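Local coordinates for protein dihydroorotase (Agrobacterium tumefaciens, PDB 2OGJ) that catalyses in vitro the zinc-dependent deacetylation of acetyl-(R)-mandelate and, less efficiently, of acetyl glycolate, as an esterase of the amidohydrolase superfamily, at residues A[158-163]-A[195-200]; A[138-141]-A[147-150]; A[23-28]-A[320-325]. All coordinates share one frame; numbering follows the deposited sequence.

Contact 1 (A[158-163]-A[195-200]); sequences DRILEC and KKIAKI
Ile160 and Leu161 of helix 157-165 meet Ile197 and Ile200 of helix 189-201 through methyl groups alone, and the interface is entirely apolar. The first pairing is between branch methyls: Ile160 CG2 touches Ile197 CG2 at 3.9 Å, and the two side chains cross at about a right angle. In both isoleucines CG1 lies beside the backbone N (chi1 -72° in Ile160, -64° in Ile197), which turns CG2 away from that nitrogen and presents it to the partner helix. Ile160 CD1 is also 4.2 Å from Ile197 CD1, a second and looser methyl contact.

The second pairing sits one residue further along the first helix. Leu161 leaves its backbone less directly aimed at the partner, but its end bends over, and CD2 reaches Ile200 CG2 at 4.0 Å. The other leucine methyl, CD1, lies 4.4 Å from the same Ile200 CG2, which therefore faces the fork of the leucine. These side chains, too, cross almost perpendicularly. The closest approach of the two backbones is 8.1 Å, between Leu161 CA and Ile197 CA.

Charges belong to the surroundings. Lys195 pairs with Asp227, whereas Lys196 forms salt bridges with Asp217 and Asp244 of a second subunit, which also packs on Ile200. In the TIM barrel the two helices lie side by side in the outer layer, with strand 171-173, strand 177-178 and the short helix 180-183 between them in sequence; helix 157-165 follows strand 128-132, and helix 189-201 leads into strand 206-209.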
loop_
_atom_site.group_PDB
_atom_site.type_symbol
_atom_site.label_atom_id
_atom_site.label_comp_id
_atom_site.label_asym_id
_atom_site.label_seq_id
_atom_site.Cartn_x
_atom_site.Cartn_y
_atom_site.Cartn_z
ATOM N N ASP A 158 -19.654 10.344 6.314
ATOM C CA ASP A 158 -20.572 11.445 6.040
ATOM C C ASP A 158 -21.566 11.078 4.935
ATOM O O ASP A 158 -22.770 11.315 5.068
ATOM C CB ASP A 158 -19.787 12.711 5.673
ATOM C CG ASP A 158 -19.246 13.454 6.907
ATOM O OD1 ASP A 158 -18.125 14.010 6.811
ATOM O OD2 ASP A 158 -19.940 13.501 7.958
ATOM N N ARG A 159 -21.076 10.485 3.850
ATOM C CA ARG A 159 -21.976 10.095 2.780
ATOM C C ARG A 159 -22.920 8.961 3.220
ATOM O O ARG A 159 -24.067 8.894 2.770
ATOM C CB ARG A 159 -21.173 9.719 1.540
ATOM C CG ARG A 159 -20.641 10.932 0.792
ATOM C CD ARG A 159 -20.059 10.542 -0.558
ATOM N NE ARG A 159 -19.662 11.693 -1.379
ATOM C CZ ARG A 159 -18.641 12.510 -1.108
ATOM N NH1 ARG A 159 -17.889 12.315 -0.021
ATOM N NH2 ARG A 159 -18.367 13.525 -1.926
ATOM N N ILE A 160 -22.450 8.086 4.107
ATOM C CA ILE A 160 -23.307 7.024 4.603
ATOM C C ILE A 160 -24.415 7.683 5.427
ATOM O O ILE A 160 -25.588 7.333 5.316
ATOM C CB ILE A 160 -22.541 6.035 5.490
ATOM C CG1 ILE A 160 -21.614 5.174 4.630
ATOM C CG2 ILE A 160 -23.518 5.174 6.257
ATOM C CD1 ILE A 160 -20.691 4.233 5.428
ATOM N N LEU A 161 -24.048 8.654 6.253
ATOM C CA LEU A 161 -25.061 9.335 7.056
ATOM C C LEU A 161 -26.030 10.073 6.142
ATOM O O LEU A 161 -27.236 10.080 6.385
ATOM C CB LEU A 161 -24.424 10.327 8.040
ATOM C CG LEU A 161 -23.580 9.773 9.190
ATOM C CD1 LEU A 161 -23.318 10.877 10.194
ATOM C CD2 LEU A 161 -24.299 8.629 9.864
ATOM N N GLU A 162 -25.498 10.697 5.097
ATOM C CA GLU A 162 -26.335 11.429 4.161
ATOM C C GLU A 162 -27.276 10.431 3.455
ATOM O O GLU A 162 -28.490 10.623 3.426
ATOM C CB GLU A 162 -25.454 12.175 3.150
ATOM C CG GLU A 162 -26.217 13.109 2.222
ATOM C CD GLU A 162 -25.412 13.478 0.985
ATOM O OE1 GLU A 162 -24.904 12.551 0.311
ATOM O OE2 GLU A 162 -25.293 14.684 0.682
ATOM N N CYS A 163 -26.707 9.347 2.924
ATOM C CA CYS A 163 -27.486 8.313 2.234
ATOM C C CYS A 163 -28.626 7.722 3.074
ATOM O O CYS A 163 -29.733 7.534 2.584
ATOM C CB CYS A 163 -26.572 7.168 1.768
ATOM S SG CYS A 163 -27.399 5.935 0.723
ATOM N N LYS A 195 -19.553 -0.778 13.494
ATOM C CA LYS A 195 -20.343 -0.686 14.712
ATOM C C LYS A 195 -20.552 0.768 15.159
ATOM O O LYS A 195 -21.625 1.144 15.641
ATOM C CB LYS A 195 -19.667 -1.504 15.813
ATOM C CG LYS A 195 -20.482 -1.594 17.083
ATOM C CD LYS A 195 -21.818 -2.253 16.809
ATOM C CE LYS A 195 -22.717 -2.156 18.014
ATOM N NZ LYS A 195 -24.026 -2.806 17.770
ATOM N N LYS A 196 -19.518 1.584 14.981
ATOM C CA LYS A 196 -19.582 2.990 15.359
ATOM C C LYS A 196 -20.678 3.714 14.573
ATOM O O LYS A 196 -21.551 4.371 15.174
ATOM C CB LYS A 196 -18.229 3.663 15.106
ATOM C CG LYS A 196 -18.154 5.122 15.538
ATOM C CD LYS A 196 -18.163 5.256 17.049
ATOM C CE LYS A 196 -18.070 6.711 17.491
ATOM N NZ LYS A 196 -18.019 6.756 18.972
ATOM N N ILE A 197 -20.631 3.584 13.242
ATOM C CA ILE A 197 -21.608 4.219 12.347
ATOM C C ILE A 197 -23.012 3.672 12.585
ATOM O O ILE A 197 -23.975 4.438 12.639
ATOM C CB ILE A 197 -21.211 4.034 10.860
ATOM C CG1 ILE A 197 -19.881 4.766 10.585
ATOM C CG2 ILE A 197 -22.309 4.570 9.953
ATOM C CD1 ILE A 197 -19.126 4.310 9.329
ATOM N N ALA A 198 -23.122 2.354 12.751
ATOM C CA ALA A 198 -24.411 1.715 13.027
ATOM C C ALA A 198 -25.016 2.304 14.313
ATOM O O ALA A 198 -26.203 2.622 14.360
ATOM C CB ALA A 198 -24.228 0.193 13.153
ATOM N N LYS A 199 -24.186 2.454 15.346
ATOM C CA LYS A 199 -24.624 3.036 16.614
ATOM C C LYS A 199 -25.094 4.476 16.400
ATOM O O LYS A 199 -26.090 4.901 16.978
ATOM C CB LYS A 199 -23.490 3.011 17.656
ATOM C CG LYS A 199 -23.145 1.612 18.174
ATOM C CD LYS A 199 -22.746 1.606 19.663
ATOM C CE LYS A 199 -21.431 2.321 19.934
ATOM N NZ LYS A 199 -20.273 1.632 19.297
ATOM N N ILE A 200 -24.382 5.222 15.557
ATOM C CA ILE A 200 -24.758 6.607 15.265
ATOM C C ILE A 200 -26.100 6.659 14.550
ATOM O O ILE A 200 -26.947 7.487 14.883
ATOM C CB ILE A 200 -23.708 7.319 14.364
ATOM C CG1 ILE A 200 -22.426 7.561 15.157
ATOM C CG2 ILE A 200 -24.260 8.637 13.835
ATOM C CD1 ILE A 200 -21.323 8.169 14.322
#

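Contact 2 (A[138-141]-A[147-150]); sequences IGLV and PELR
The long loop that follows barrel strand 128-132 folds back on itself beside the zinc site, bringing Ile138, Gly139 and Leu140 of a type II' beta turn against Glu148. Gly139 takes the second position of this turn, where its positive phi (49°) suits a glycine. Its carbonyl O is turned to the glutamate, 3.2 Å from Glu148 CB and 3.8 Å from Glu148 CG.

Glu148 makes most of the contact with the turn from its side. Its CG stands between the backbone N and the carbonyl carbon (chi1 74°), and a second bend at chi2 (-84°) carries the carboxylate back along the turn toward Leu140. Nearer the backbone, Ile138 CG1 lies 3.8 Å from Glu148 CB, and Ile138 CD1 extends past it to within 4.1 Å of Pro147 O. At the far end, Leu140 CD2 sits over the carboxylate rather than at its rim, at nearly equal distances from its atoms: 3.5 Å from Glu148 OE1 and 3.6 Å from Glu148 CD.

The buried acid is satisfied from elsewhere in the chain. Arg177 forms a salt bridge with OE2 and Asn134 a hydrogen bond with OE1, two partners that restrain its rotation.

Leu140 also packs on the zinc ligand His79, its side chain lying about 6 Å from a zinc ion. Ile138 and Val141 also touch Val146 and Val141 of a third subunit. Such a loop, leaving a barrel strand and lining the metal centre, is characteristic of the TIM-barrel amidohydrolases.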
loop_
_atom_site.group_PDB
_atom_site.type_symbol
_atom_site.label_atom_id
_atom_site.label_comp_id
_atom_site.label_asym_id
_atom_site.label_seq_id
_atom_site.Cartn_x
_atom_site.Cartn_y
_atom_site.Cartn_z
ATOM N N ILE A 138 -18.391 1.316 -2.936
ATOM C CA ILE A 138 -18.710 0.678 -4.206
ATOM C C ILE A 138 -19.572 -0.595 -4.136
ATOM O O ILE A 138 -19.825 -1.233 -5.154
ATOM C CB ILE A 138 -17.415 0.359 -5.016
ATOM C CG1 ILE A 138 -16.663 -0.816 -4.393
ATOM C CG2 ILE A 138 -16.519 1.596 -5.072
ATOM C CD1 ILE A 138 -15.499 -1.331 -5.269
ATOM N N GLY A 139 -20.042 -0.956 -2.946
ATOM C CA GLY A 139 -20.868 -2.144 -2.824
ATOM C C GLY A 139 -20.239 -3.340 -3.526
ATOM O O GLY A 139 -18.995 -3.489 -3.537
ATOM N N LEU A 140 -21.090 -4.172 -4.141
ATOM C CA LEU A 140 -20.631 -5.386 -4.818
ATOM C C LEU A 140 -20.626 -5.345 -6.347
ATOM O O LEU A 140 -20.963 -6.335 -6.988
ATOM C CB LEU A 140 -21.464 -6.587 -4.325
ATOM C CG LEU A 140 -21.644 -6.640 -2.794
ATOM C CD1 LEU A 140 -22.500 -7.825 -2.388
ATOM C CD2 LEU A 140 -20.284 -6.719 -2.123
ATOM N N VAL A 141 -20.226 -4.215 -6.929
ATOM C CA VAL A 141 -20.188 -4.095 -8.381
ATOM C C VAL A 141 -19.413 -5.235 -9.002
ATOM O O VAL A 141 -19.922 -5.914 -9.884
ATOM C CB VAL A 141 -19.525 -2.796 -8.868
ATOM C CG1 VAL A 141 -20.549 -1.915 -9.499
ATOM C CG2 VAL A 141 -18.832 -2.085 -7.726
ATOM N N PRO A 147 -12.554 -5.995 -4.138
ATOM C CA PRO A 147 -13.050 -5.837 -2.766
ATOM C C PRO A 147 -13.576 -4.429 -2.441
ATOM O O PRO A 147 -12.997 -3.428 -2.843
ATOM C CB PRO A 147 -11.830 -6.203 -1.928
ATOM C CG PRO A 147 -11.157 -7.224 -2.766
ATOM C CD PRO A 147 -11.216 -6.608 -4.139
ATOM N N GLU A 148 -14.661 -4.354 -1.687
ATOM C CA GLU A 148 -15.221 -3.057 -1.363
ATOM C C GLU A 148 -14.696 -2.416 -0.078
ATOM O O GLU A 148 -14.935 -1.232 0.164
ATOM C CB GLU A 148 -16.754 -3.129 -1.335
ATOM C CG GLU A 148 -17.383 -3.842 -0.131
ATOM C CD GLU A 148 -17.473 -5.355 -0.275
ATOM O OE1 GLU A 148 -18.197 -5.984 0.529
ATOM O OE2 GLU A 148 -16.832 -5.934 -1.175
ATOM N N LEU A 149 -13.986 -3.193 0.742
ATOM C CA LEU A 149 -13.405 -2.680 1.991
ATOM C C LEU A 149 -11.908 -2.915 2.017
ATOM O O LEU A 149 -11.397 -3.571 2.919
ATOM C CB LEU A 149 -14.018 -3.347 3.219
ATOM C CG LEU A 149 -15.314 -2.750 3.749
ATOM C CD1 LEU A 149 -15.761 -3.542 4.959
ATOM C CD2 LEU A 149 -15.095 -1.310 4.128
ATOM N N ARG A 150 -11.223 -2.360 1.018
ATOM C CA ARG A 150 -9.777 -2.483 0.870
ATOM C C ARG A 150 -8.991 -1.571 1.807
ATOM O O ARG A 150 -7.810 -1.826 2.063
ATOM C CB ARG A 150 -9.379 -2.195 -0.587
ATOM C CG ARG A 150 -9.961 -3.198 -1.569
ATOM C CD ARG A 150 -9.792 -2.762 -3.007
ATOM N NE ARG A 150 -8.395 -2.537 -3.345
ATOM C CZ ARG A 150 -7.958 -2.371 -4.589
ATOM N NH1 ARG A 150 -8.816 -2.408 -5.603
ATOM N NH2 ARG A 150 -6.665 -2.172 -4.819
#

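Contact 3 (A[23-28]-A[320-325]); sequences KPVGFG and NVVEAV
Val322 faces Val25 and Gly26 where helix 318-323 of the amidohydrolase barrel meets the chain leaving strand 22-24. That short strand runs parallel to strand 68-75, while Val322 lies near the end of helix 318-323, so the contact joins an N-terminal part of the chain to a helix from far along the sequence.

From Val322 CA the bond to CB points at the opposite segment, and CB itself stays about 5.1 Å from Gly26 CA. The touching is left to the methyls. CG1, which is anti to the backbone N (chi1 175°), reaches farthest and comes 4.1 Å from Gly26 CA; the same methyl lies 4.4 Å from Val25 CG1. CG2 is farther from the valine, 4.6 Å from Val25 CG2, a looser approach. The methyl can meet the glycine backbone directly because Gly26 has no side chain, and its phi of 80° also suits glycine.

Val25 also packs on Phe318 and Glu319 of the same helix and on Ser70 of strand 68-75. As the helix ends, Ala324 N still bonds Asn320 O at 2.9 Å, and Val322 O accepts a hydrogen bond from Thr326 OG1.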
loop_
_atom_site.group_PDB
_atom_site.type_symbol
_atom_site.label_atom_id
_atom_site.label_comp_id
_atom_site.label_asym_id
_atom_site.label_seq_id
_atom_site.Cartn_x
_atom_site.Cartn_y
_atom_site.Cartn_z
ATOM N N LYS A 23 -54.511 -23.377 6.246
ATOM C CA LYS A 23 -54.204 -23.651 7.641
ATOM C C LYS A 23 -53.184 -22.629 8.157
ATOM O O LYS A 23 -51.980 -22.768 7.944
ATOM C CB LYS A 23 -53.689 -25.091 7.799
ATOM C CG LYS A 23 -54.795 -26.148 7.707
ATOM C CD LYS A 23 -54.257 -27.559 7.942
ATOM C CE LYS A 23 -53.485 -27.691 9.275
ATOM N NZ LYS A 23 -54.319 -27.543 10.515
ATOM N N PRO A 24 -53.672 -21.588 8.858
ATOM C CA PRO A 24 -52.873 -20.497 9.429
ATOM C C PRO A 24 -51.740 -20.937 10.337
ATOM O O PRO A 24 -51.975 -21.608 11.331
ATOM C CB PRO A 24 -53.909 -19.667 10.183
ATOM C CG PRO A 24 -55.170 -19.955 9.458
ATOM C CD PRO A 24 -55.086 -21.426 9.231
ATOM N N VAL A 25 -50.514 -20.550 10.000
ATOM C CA VAL A 25 -49.353 -20.905 10.806
ATOM C C VAL A 25 -48.400 -19.720 10.810
ATOM O O VAL A 25 -48.375 -18.939 9.861
ATOM C CB VAL A 25 -48.606 -22.137 10.227
ATOM C CG1 VAL A 25 -47.974 -21.797 8.884
ATOM C CG2 VAL A 25 -47.530 -22.577 11.180
ATOM N N GLY A 26 -47.625 -19.576 11.878
ATOM C CA GLY A 26 -46.679 -18.478 11.943
ATOM C C GLY A 26 -47.213 -17.109 12.328
ATOM O O GLY A 26 -46.490 -16.121 12.222
ATOM N N PHE A 27 -48.464 -17.034 12.771
ATOM C CA PHE A 27 -49.044 -15.758 13.168
ATOM C C PHE A 27 -48.891 -15.621 14.679
ATOM O O PHE A 27 -47.899 -16.078 15.241
ATOM C CB PHE A 27 -50.519 -15.684 12.755
ATOM C CG PHE A 27 -50.737 -15.782 11.264
ATOM C CD1 PHE A 27 -50.769 -17.013 10.628
ATOM C CD2 PHE A 27 -50.853 -14.633 10.487
ATOM C CE1 PHE A 27 -50.906 -17.104 9.239
ATOM C CE2 PHE A 27 -50.990 -14.713 9.095
ATOM C CZ PHE A 27 -51.013 -15.950 8.473
ATOM N N GLY A 28 -49.856 -14.994 15.343
ATOM C CA GLY A 28 -49.783 -14.837 16.799
ATOM C C GLY A 28 -49.742 -16.191 17.515
ATOM O O GLY A 28 -50.032 -17.232 16.921
ATOM N N ASN A 320 -40.445 -23.589 14.189
ATOM C CA ASN A 320 -39.325 -22.686 14.336
ATOM C C ASN A 320 -38.768 -22.296 12.982
ATOM O O ASN A 320 -38.262 -21.183 12.837
ATOM C CB ASN A 320 -38.284 -23.294 15.270
ATOM C CG ASN A 320 -38.858 -23.539 16.651
ATOM O OD1 ASN A 320 -39.607 -22.712 17.179
ATOM N ND2 ASN A 320 -38.516 -24.676 17.244
ATOM N N VAL A 321 -38.841 -23.163 11.991
ATOM C CA VAL A 321 -38.328 -22.836 10.664
ATOM C C VAL A 321 -39.210 -21.747 10.042
ATOM O O VAL A 321 -38.703 -20.804 9.427
ATOM C CB VAL A 321 -38.297 -24.088 9.718
ATOM C CG1 VAL A 321 -37.927 -23.664 8.313
ATOM C CG2 VAL A 321 -37.284 -25.129 10.222
ATOM N N VAL A 322 -40.524 -21.880 10.210
ATOM C CA VAL A 322 -41.490 -20.912 9.676
ATOM C C VAL A 322 -41.246 -19.561 10.337
ATOM O O VAL A 322 -41.328 -18.512 9.707
ATOM C CB VAL A 322 -42.975 -21.342 9.977
ATOM C CG1 VAL A 322 -43.953 -20.254 9.509
ATOM C CG2 VAL A 322 -43.293 -22.669 9.305
ATOM N N GLU A 323 -40.943 -19.599 11.621
ATOM C CA GLU A 323 -40.693 -18.385 12.375
ATOM C C GLU A 323 -39.370 -17.725 11.977
ATOM O O GLU A 323 -39.257 -16.497 11.971
ATOM C CB GLU A 323 -40.690 -18.729 13.855
ATOM C CG GLU A 323 -40.061 -17.686 14.722
ATOM C CD GLU A 323 -40.087 -18.077 16.175
ATOM O OE1 GLU A 323 -41.206 -18.167 16.730
ATOM O OE2 GLU A 323 -38.998 -18.305 16.751
ATOM N N ALA A 324 -38.377 -18.549 11.647
ATOM C CA ALA A 324 -37.056 -18.071 11.244
ATOM C C ALA A 324 -37.087 -17.627 9.784
ATOM O O ALA A 324 -36.059 -17.527 9.118
ATOM C CB ALA A 324 -36.046 -19.174 11.418
ATOM N N VAL A 325 -38.287 -17.348 9.294
ATOM C CA VAL A 325 -38.453 -16.960 7.910
ATOM C C VAL A 325 -39.595 -15.948 7.816
ATOM O O VAL A 325 -39.959 -15.486 6.742
ATOM C CB VAL A 325 -38.700 -18.234 7.056
ATOM C CG1 VAL A 325 -40.152 -18.399 6.722
ATOM C CG2 VAL A 325 -37.830 -18.210 5.831
#

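How the contacts relate
Contacts 1 and 2 lie on the same side of the chain's centre and follow one another in sequence: the loop folded at 138-141 and 147-150 leads into the helix that holds 158-163. Their centres are about 17 Å apart and their nearest atoms about 8 Å, so they are neighbours that do not touch. Contact 3 is on the opposite side, its centre about 34 Å from that of contact 1 and 36 Å from that of contact 2, yet the chain it closes encloses both. Contact 2 alone borders the binuclear zinc centre; contact 1 packs the barrel's outer layer and contact 3 joins the chain after strand 22-24 to helix 318-323, both away from the metals.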